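Long-range contacts in probable fimbrial chaperone YadV (PDB 5GHU), which probably acts as a periplasmic chaperone that helps fold fimbrial subunits for assembly, and could thereby contribute to adhesion to surfaces in particular niches: residues E85-F90 and P158-F163; V153-P158 and K180-F185. All blocks are in the same frame, centred on the assembly; numbering follows the deposited sequence.

Contact 1 of 2, residues E85-F90 and P158-F163; sequences ESVFWF and PYYVSF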
ATOM      1  N   GLU A  85      -0.935  -5.873  11.536  1.00 18.32           N
ATOM      2  CA  GLU A  85      -0.876  -6.196  10.109  1.00 15.93           C
ATOM      3  C   GLU A  85       0.557  -6.422   9.652  1.00 17.82           C
ATOM      4  O   GLU A  85       1.552  -5.912  10.240  1.00 21.01           O
ATOM      5  CB  GLU A  85      -1.430  -5.031   9.293  1.00 17.39           C
ATOM      6  CG  GLU A  85      -2.960  -4.881   9.432  1.00 17.30           C
ATOM      7  CD  GLU A  85      -3.462  -3.836   8.440  1.00 19.30           C
ATOM      8  OE1 GLU A  85      -2.790  -2.791   8.134  1.00 18.38           O
ATOM      9  OE2 GLU A  85      -4.577  -4.078   7.935  1.00 20.87           O
ATOM     10  N   SER A  86       0.656  -7.232   8.586  1.00 20.11           N
ATOM     11  CA  SER A  86       1.932  -7.411   7.843  1.00 19.49           C
ATOM     12  C   SER A  86       1.679  -7.041   6.398  1.00 23.94           C
ATOM     13  O   SER A  86       0.643  -7.350   5.857  1.00 24.31           O
ATOM     14  CB  SER A  86       2.422  -8.867   7.899  1.00 22.05           C
ATOM     15  OG  SER A  86       2.847  -9.203   9.191  1.00 23.48           O
ATOM     16  N   VAL A  87       2.634  -6.420   5.731  1.00 18.47           N
ATOM     17  CA  VAL A  87       2.432  -6.014   4.359  1.00 19.99           C
ATOM     18  C   VAL A  87       3.371  -6.787   3.423  1.00 21.09           C
ATOM     19  O   VAL A  87       4.551  -7.103   3.741  1.00 23.62           O
ATOM     20  CB  VAL A  87       2.646  -4.472   4.155  1.00 20.24           C
ATOM     21  CG1 VAL A  87       4.153  -4.067   4.325  1.00 20.75           C
ATOM     22  CG2 VAL A  87       2.091  -4.016   2.796  1.00 22.78           C
ATOM     23  N   PHE A  88       2.795  -7.094   2.258  1.00 22.69           N
ATOM     24  CA  PHE A  88       3.501  -7.770   1.160  1.00 25.30           C
ATOM     25  C   PHE A  88       3.180  -7.092  -0.136  1.00 24.16           C
ATOM     26  O   PHE A  88       2.299  -6.213  -0.203  1.00 22.62           O
ATOM     27  CB  PHE A  88       3.132  -9.275   1.112  1.00 21.60           C
ATOM     28  CG  PHE A  88       3.428  -9.961   2.390  1.00 24.37           C
ATOM     29  CD1 PHE A  88       2.511  -9.958   3.436  1.00 25.41           C
ATOM     30  CD2 PHE A  88       4.644 -10.577   2.576  1.00 30.40           C
ATOM     31  CE1 PHE A  88       2.839 -10.556   4.633  1.00 28.58           C
ATOM     32  CE2 PHE A  88       4.956 -11.170   3.805  1.00 35.59           C
ATOM     33  CZ  PHE A  88       4.011 -11.143   4.817  1.00 33.52           C
ATOM     34  N   TRP A  89       3.943  -7.470  -1.160  1.00 25.90           N
ATOM     35  CA  TRP A  89       3.686  -6.975  -2.502  1.00 25.98           C
ATOM     36  C   TRP A  89       3.216  -8.050  -3.457  1.00 22.56           C
ATOM     37  O   TRP A  89       3.858  -9.074  -3.614  1.00 25.00           O
ATOM     38  CB  TRP A  89       4.954  -6.313  -3.039  1.00 28.61           C
ATOM     39  CG  TRP A  89       5.132  -5.041  -2.278  1.00 36.15           C
ATOM     40  CD1 TRP A  89       5.721  -4.883  -1.046  1.00 44.77           C
ATOM     41  CD2 TRP A  89       4.632  -3.760  -2.651  1.00 32.74           C
ATOM     42  NE1 TRP A  89       5.639  -3.577  -0.653  1.00 45.57           N
ATOM     43  CE2 TRP A  89       4.982  -2.863  -1.625  1.00 43.59           C
ATOM     44  CE3 TRP A  89       3.929  -3.284  -3.749  1.00 34.84           C
ATOM     45  CZ2 TRP A  89       4.673  -1.515  -1.691  1.00 47.21           C
ATOM     46  CZ3 TRP A  89       3.628  -1.956  -3.812  1.00 43.67           C
ATOM     47  CH2 TRP A  89       4.000  -1.083  -2.797  1.00 44.57           C
ATOM     48  N   PHE A  90       2.066  -7.794  -4.056  1.00 22.78           N
ATOM     49  CA  PHE A  90       1.558  -8.650  -5.129  1.00 21.77           C
ATOM     50  C   PHE A  90       2.061  -8.121  -6.468  1.00 24.17           C
ATOM     51  O   PHE A  90       1.752  -6.989  -6.839  1.00 27.15           O
ATOM     52  CB  PHE A  90       0.008  -8.681  -5.107  1.00 23.20           C
ATOM     53  CG  PHE A  90      -0.582  -9.507  -6.226  1.00 25.42           C
ATOM     54  CD1 PHE A  90      -0.291 -10.850  -6.323  1.00 25.44           C
ATOM     55  CD2 PHE A  90      -1.306  -8.917  -7.244  1.00 22.70           C
ATOM     56  CE1 PHE A  90      -0.765 -11.638  -7.359  1.00 27.50           C
ATOM     57  CE2 PHE A  90      -1.792  -9.687  -8.284  1.00 28.36           C
ATOM     58  CZ  PHE A  90      -1.499 -11.057  -8.354  1.00 29.29           C
ATOM     59  N   PRO A 158      -2.424  -1.033  15.382  1.00 17.65           N
ATOM     60  CA  PRO A 158      -1.930  -2.255  14.692  1.00 16.63           C
ATOM     61  C   PRO A 158      -2.109  -2.302  13.197  1.00 19.26           C
ATOM     62  O   PRO A 158      -1.867  -3.338  12.593  1.00 17.50           O
ATOM     63  CB  PRO A 158      -2.770  -3.383  15.338  1.00 16.91           C
ATOM     64  CG  PRO A 158      -4.093  -2.646  15.720  1.00 20.50           C
ATOM     65  CD  PRO A 158      -3.646  -1.255  16.191  1.00 18.16           C
ATOM     66  N   TYR A 159      -2.471  -1.167  12.587  1.00 17.21           N
ATOM     67  CA  TYR A 159      -2.721  -1.081  11.157  1.00 17.11           C
ATOM     68  C   TYR A 159      -1.710  -0.205  10.437  1.00 17.21           C
ATOM     69  O   TYR A 159      -1.253   0.811  10.988  1.00 17.58           O
ATOM     70  CB  TYR A 159      -4.119  -0.470  10.883  1.00 16.48           C
ATOM     71  CG  TYR A 159      -5.238  -1.225  11.550  1.00 16.35           C
ATOM     72  CD1 TYR A 159      -5.643  -2.447  11.009  1.00 19.22           C
ATOM     73  CD2 TYR A 159      -5.878  -0.718  12.689  1.00 17.11           C
ATOM     74  CE1 TYR A 159      -6.710  -3.164  11.603  1.00 23.58           C
ATOM     75  CE2 TYR A 159      -6.986  -1.422  13.279  1.00 18.27           C
ATOM     76  CZ  TYR A 159      -7.363  -2.634  12.705  1.00 24.05           C
ATOM     77  OH  TYR A 159      -8.393  -3.417  13.243  1.00 22.92           O
ATOM     78  N   TYR A 160      -1.358  -0.609   9.232  1.00 14.41           N
ATOM     79  CA  TYR A 160      -0.668   0.340   8.351  1.00 16.15           C
ATOM     80  C   TYR A 160      -1.562   1.526   8.068  1.00 17.93           C
ATOM     81  O   TYR A 160      -2.810   1.400   7.944  1.00 17.79           O
ATOM     82  CB  TYR A 160      -0.283  -0.304   6.992  1.00 17.17           C
ATOM     83  CG  TYR A 160       0.808  -1.306   7.122  1.00 15.52           C
ATOM     84  CD1 TYR A 160       0.562  -2.611   7.540  1.00 16.83           C
ATOM     85  CD2 TYR A 160       2.103  -0.918   6.929  1.00 16.76           C
ATOM     86  CE1 TYR A 160       1.603  -3.518   7.697  1.00 20.81           C
ATOM     87  CE2 TYR A 160       3.176  -1.859   7.099  1.00 18.75           C
ATOM     88  CZ  TYR A 160       2.872  -3.141   7.472  1.00 20.36           C
ATOM     89  OH  TYR A 160       3.923  -4.029   7.663  1.00 22.61           O
ATOM     90  N   VAL A 161      -0.901   2.676   7.875  1.00 16.88           N
ATOM     91  CA  VAL A 161      -1.569   3.821   7.232  1.00 17.06           C
ATOM     92  C   VAL A 161      -0.822   4.182   5.968  1.00 16.60           C
ATOM     93  O   VAL A 161       0.408   4.316   5.962  1.00 17.98           O
ATOM     94  CB  VAL A 161      -1.669   5.064   8.147  1.00 15.40           C
ATOM     95  CG1 VAL A 161      -2.291   6.264   7.367  1.00 17.84           C
ATOM     96  CG2 VAL A 161      -2.556   4.755   9.379  1.00 17.66           C
ATOM     97  N   SER A 162      -1.597   4.315   4.865  1.00 16.90           N
ATOM     98  CA  SER A 162      -1.049   4.631   3.529  1.00 17.08           C
ATOM     99  C   SER A 162      -1.679   5.941   3.076  1.00 18.22           C
ATOM    100  O   SER A 162      -2.840   6.192   3.406  1.00 20.27           O
ATOM    101  CB  SER A 162      -1.440   3.548   2.515  1.00 21.27           C
ATOM    102  OG  SER A 162      -0.866   2.260   2.866  1.00 26.45           O
ATOM    103  N   PHE A 163      -0.935   6.732   2.311  1.00 18.72           N
ATOM    104  CA  PHE A 163      -1.471   8.037   1.868  1.00 18.31           C
ATOM    105  C   PHE A 163      -1.431   8.210   0.364  1.00 17.93           C
ATOM    106  O   PHE A 163      -0.500   7.741  -0.319  1.00 22.18           O
ATOM    107  CB  PHE A 163      -0.621   9.199   2.446  1.00 19.83           C
ATOM    108  CG  PHE A 163      -0.490   9.196   3.960  1.00 17.92           C
ATOM    109  CD1 PHE A 163       0.543   8.502   4.560  1.00 18.93           C
ATOM    110  CD2 PHE A 163      -1.413   9.847   4.745  1.00 18.96           C
ATOM    111  CE1 PHE A 163       0.676   8.478   5.985  1.00 18.46           C
ATOM    112  CE2 PHE A 163      -1.288   9.907   6.149  1.00 18.22           C
ATOM    113  CZ  PHE A 163      -0.217   9.213   6.776  1.00 18.25           C
TER
HETATM  114  O   HOH W   1      -4.047  -0.812   6.619  1.00 23.47           O
HETATM  115  O   HOH W   2       4.203  -5.517  10.469  1.00 39.09           O
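Glu85, Val87 and Tyr160 carry an interdomain contact, in which the start of strand 86-95 of the N-terminal domain meets the loop between strands 150-155 and 163-170 of the C-terminal domain. The join is partly buried and sets a buried carboxylate between two tyrosines. Glu85 is held at both ends. Glu85 N donates to Pro158 O at 2.9 Å, nearly straight at 171°. CG stands beside the backbone N, anti to the carbonyl carbon (chi1 -71°), and from there the chain runs on extended, carrying the carboxylate to the other domain. Glu85 OE1 then accepts from Tyr160 N at 2.8 Å, on its anti side and 27° out of the carboxylate plane. A water also donates to OE1 and to Tyr160 O, so that it bridges the acid to the backbone carbonyl of the same tyrosine. OE2 lies at the edge of the Tyr159 ring, whose plane is nearly perpendicular to the carboxylate, and forms a salt bridge with Arg123 of the N-terminal domain; that pairing would favour a charged glutamate despite its burial. The Tyr160 ring reaches back across the interface. Its edge meets the same acid, with Tyr160 CD1 3.4 Å from Glu85 OE1, while Val87 CB sits over one face in a CH-pi contact, 4.0 Å from the centroid and displaced toward the hydroxyl end. Val87 CG1 packs 3.5 Å from Tyr160 CZ. A second water donates to Glu85 O and lies 3.2 Å from Tyr160 OH. Phe121 and Pro184 add to the packing round this tyrosine. Such a polar and aromatic seam between two immunoglobulin-like domains belongs to the cleft region of the two-domain, PapD-like periplasmic pilus chaperones.

Contact 2 of 2, residues V153-P158 and K180-F185; sequences VTNPTP and KMIAPF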
ATOM      1  N   VAL A 153       6.105  11.216  12.510  1.00 17.15           N
ATOM      2  CA  VAL A 153       4.733  10.741  12.583  1.00 16.28           C
ATOM      3  C   VAL A 153       4.759   9.415  13.355  1.00 19.82           C
ATOM      4  O   VAL A 153       5.626   8.575  13.100  1.00 19.79           O
ATOM      5  CB  VAL A 153       4.137  10.516  11.194  1.00 18.75           C
ATOM      6  CG1 VAL A 153       2.586  10.265  11.270  1.00 20.63           C
ATOM      7  CG2 VAL A 153       4.392  11.756  10.305  1.00 20.40           C
ATOM      8  N   THR A 154       3.843   9.276  14.309  1.00 17.52           N
ATOM      9  CA  THR A 154       3.815   8.072  15.172  1.00 15.68           C
ATOM     10  C   THR A 154       2.483   7.387  14.985  1.00 18.03           C
ATOM     11  O   THR A 154       1.445   8.031  15.113  1.00 18.40           O
ATOM     12  CB  THR A 154       4.000   8.479  16.604  1.00 18.25           C
ATOM     13  OG1 THR A 154       5.353   8.943  16.778  1.00 20.28           O
ATOM     14  CG2 THR A 154       3.817   7.304  17.561  1.00 18.57           C
ATOM     15  N   ASN A 155       2.540   6.084  14.719  1.00 15.97           N
ATOM     16  CA  ASN A 155       1.330   5.247  14.531  1.00 16.03           C
ATOM     17  C   ASN A 155       1.156   4.342  15.731  1.00 16.46           C
ATOM     18  O   ASN A 155       1.937   3.403  15.871  1.00 17.11           O
ATOM     19  CB  ASN A 155       1.524   4.419  13.276  1.00 18.18           C
ATOM     20  CG  ASN A 155       0.309   3.531  12.960  1.00 16.02           C
ATOM     21  OD1 ASN A 155      -0.668   3.493  13.679  1.00 17.12           O
ATOM     22  ND2 ASN A 155       0.402   2.875  11.816  1.00 17.38           N
ATOM     23  N   PRO A 156       0.197   4.628  16.574  1.00 16.01           N
ATOM     24  CA  PRO A 156      -0.025   3.831  17.803  1.00 17.40           C
ATOM     25  C   PRO A 156      -0.934   2.618  17.582  1.00 18.02           C
ATOM     26  O   PRO A 156      -1.285   1.953  18.586  1.00 20.54           O
ATOM     27  CB  PRO A 156      -0.710   4.829  18.746  1.00 20.17           C
ATOM     28  CG  PRO A 156      -1.576   5.653  17.779  1.00 19.33           C
ATOM     29  CD  PRO A 156      -0.745   5.796  16.478  1.00 17.56           C
ATOM     30  N   THR A 157      -1.264   2.350  16.331  1.00 17.14           N
ATOM     31  CA  THR A 157      -2.301   1.320  16.031  1.00 15.84           C
ATOM     32  C   THR A 157      -1.646   0.044  15.461  1.00 17.02           C
ATOM     33  O   THR A 157      -0.489   0.065  14.947  1.00 17.03           O
ATOM     34  CB  THR A 157      -3.359   1.790  14.996  1.00 16.10           C
ATOM     35  OG1 THR A 157      -2.824   1.702  13.674  1.00 16.95           O
ATOM     36  CG2 THR A 157      -3.802   3.220  15.264  1.00 17.16           C
ATOM     37  N   PRO A 158      -2.424  -1.033  15.382  1.00 17.65           N
ATOM     38  CA  PRO A 158      -1.930  -2.255  14.692  1.00 16.63           C
ATOM     39  C   PRO A 158      -2.109  -2.302  13.197  1.00 19.26           C
ATOM     40  O   PRO A 158      -1.867  -3.338  12.593  1.00 17.50           O
ATOM     41  CB  PRO A 158      -2.770  -3.383  15.338  1.00 16.91           C
ATOM     42  CG  PRO A 158      -4.093  -2.646  15.720  1.00 20.50           C
ATOM     43  CD  PRO A 158      -3.646  -1.255  16.191  1.00 18.16           C
ATOM     44  N   LYS A 180       4.654   8.922   3.260  1.00 20.62           N
ATOM     45  CA  LYS A 180       5.168   7.545   3.227  1.00 19.89           C
ATOM     46  C   LYS A 180       4.185   6.710   3.986  1.00 18.88           C
ATOM     47  O   LYS A 180       3.581   7.177   4.938  1.00 20.57           O
ATOM     48  CB  LYS A 180       6.523   7.416   3.950  1.00 23.90           C
ATOM     49  CG  LYS A 180       7.701   8.158   3.311  1.00 34.47           C
ATOM     50  CD  LYS A 180       8.861   7.931   4.284  1.00 46.31           C
ATOM     51  CE  LYS A 180      10.121   8.740   3.999  1.00 56.13           C
ATOM     52  NZ  LYS A 180      11.045   8.519   5.152  1.00 57.09           N
ATOM     53  N   MET A 181       4.114   5.428   3.603  1.00 19.75           N
ATOM     54  CA  MET A 181       3.366   4.484   4.423  1.00 17.03           C
ATOM     55  C   MET A 181       3.993   4.356   5.811  1.00 18.81           C
ATOM     56  O   MET A 181       5.233   4.319   5.938  1.00 21.23           O
ATOM     57  CB  MET A 181       3.310   3.121   3.697  1.00 19.17           C
ATOM     58  CG  MET A 181       2.521   2.134   4.524  1.00 23.01           C
ATOM     59  SD  MET A 181       2.130   0.600   3.557  1.00 22.18           S
ATOM     60  CE  MET A 181       3.746  -0.054   3.278  1.00 23.38           C
ATOM     61  N   ILE A 182       3.152   4.255   6.836  1.00 16.01           N
ATOM     62  CA  ILE A 182       3.668   4.098   8.202  1.00 14.61           C
ATOM     63  C   ILE A 182       3.143   2.785   8.811  1.00 15.50           C
ATOM     64  O   ILE A 182       1.951   2.502   8.794  1.00 17.63           O
ATOM     65  CB  ILE A 182       3.363   5.334   9.084  1.00 16.84           C
ATOM     66  CG1 ILE A 182       3.961   5.137  10.492  1.00 17.95           C
ATOM     67  CG2 ILE A 182       1.889   5.721   9.116  1.00 20.88           C
ATOM     68  CD1 ILE A 182       3.932   6.438  11.319  1.00 22.86           C
ATOM     69  N   ALA A 183       4.104   1.958   9.183  1.00 16.61           N
ATOM     70  CA  ALA A 183       3.783   0.622   9.732  1.00 16.07           C
ATOM     71  C   ALA A 183       3.130   0.690  11.090  1.00 16.52           C
ATOM     72  O   ALA A 183       3.258   1.670  11.832  1.00 17.50           O
ATOM     73  CB  ALA A 183       5.105  -0.205   9.768  1.00 18.71           C
ATOM     74  N   PRO A 184       2.455  -0.410  11.475  1.00 16.01           N
ATOM     75  CA  PRO A 184       1.893  -0.502  12.842  1.00 15.56           C
ATOM     76  C   PRO A 184       2.941  -0.191  13.887  1.00 16.25           C
ATOM     77  O   PRO A 184       4.129  -0.608  13.750  1.00 18.01           O
ATOM     78  CB  PRO A 184       1.438  -1.971  12.973  1.00 18.60           C
ATOM     79  CG  PRO A 184       1.119  -2.339  11.503  1.00 16.79           C
ATOM     80  CD  PRO A 184       2.132  -1.586  10.619  1.00 16.44           C
ATOM     81  N   PHE A 185       2.512   0.522  14.931  1.00 16.95           N
ATOM     82  CA  PHE A 185       3.394   0.647  16.136  1.00 15.12           C
ATOM     83  C   PHE A 185       4.781   1.152  15.808  1.00 15.37           C
ATOM     84  O   PHE A 185       5.795   0.584  16.299  1.00 19.70           O
ATOM     85  CB  PHE A 185       3.490  -0.707  16.901  1.00 17.04           C
ATOM     86  CG  PHE A 185       2.146  -1.273  17.315  1.00 19.12           C
ATOM     87  CD1 PHE A 185       1.258  -0.547  18.113  1.00 19.38           C
ATOM     88  CD2 PHE A 185       1.783  -2.520  16.849  1.00 19.09           C
ATOM     89  CE1 PHE A 185       0.020  -1.087  18.523  1.00 19.21           C
ATOM     90  CE2 PHE A 185       0.548  -3.080  17.219  1.00 17.96           C
ATOM     91  CZ  PHE A 185      -0.326  -2.393  18.045  1.00 19.34           C
TER
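The Asn155 amide points into the 180-185 loop, and Ile182 CD1 packs against Val153 and Asn155 CB, where strand 150-155 and the turn that follows it meet the loop leading into strand 186-191 of the immunoglobulin-like C-terminal domain; Asn155 also opens an Asx turn. Its chi1 of -179°, anti to the backbone N, carries CG out over the 180-185 loop. Asn155 ND2 gives weak hydrogen bonds to Ala183 O at 3.1 Å and Ile182 O at 3.4 Å, and also hydrogen-bonds Tyr159 O. OD1 faces its own turn and accepts from Thr157 N and from Thr157 OG1, the hydroxyl lying in the carbonyl plane on a lone pair and the backbone N above that plane. An alanine here would probably leave the turn without its OD1 acceptor and the carbonyls of Ile182, Ala183 and Tyr159 without this donor, so that the turn and the 180-185 loop could shift apart. Ile182 ends in CD1, 3.3 Å from Val153 O. The Val153 and Ile182 side chains cross at a slant, while Asn155 CB lies 3.7 Å from Ile182 CD1. At the far end the Pro184 ring brings CG to 3.3 Å from Pro158 O. The Phe185 side chain sets off away from the 153-158 segment, yet its ring comes back against Pro158, with Phe185 CZ 3.8 Å from Pro158 CB. Phe185 N makes a weak bond to Thr157 O, and Thr157 O also stands over the centre of one face of the Phe185 ring, 3.6 Å above its plane.

The 158-163 and 153-158 segments share Pro158, so one turn serves both contacts. Contact 1 joins two domains near the middle of the molecule; contact 2, farther out, stays within the C-terminal domain and ends on an exposed phenylalanine. Both are partly buried. The first relies on a buried acid, two waters and a tyrosine face, the second on a neutral amide, weak bonds and the apolar packing of an isoleucine, prolines and a phenylalanine. A probable hydrogen bond, Val161 O to Ile182 N at 2.9 Å, ties their loops together.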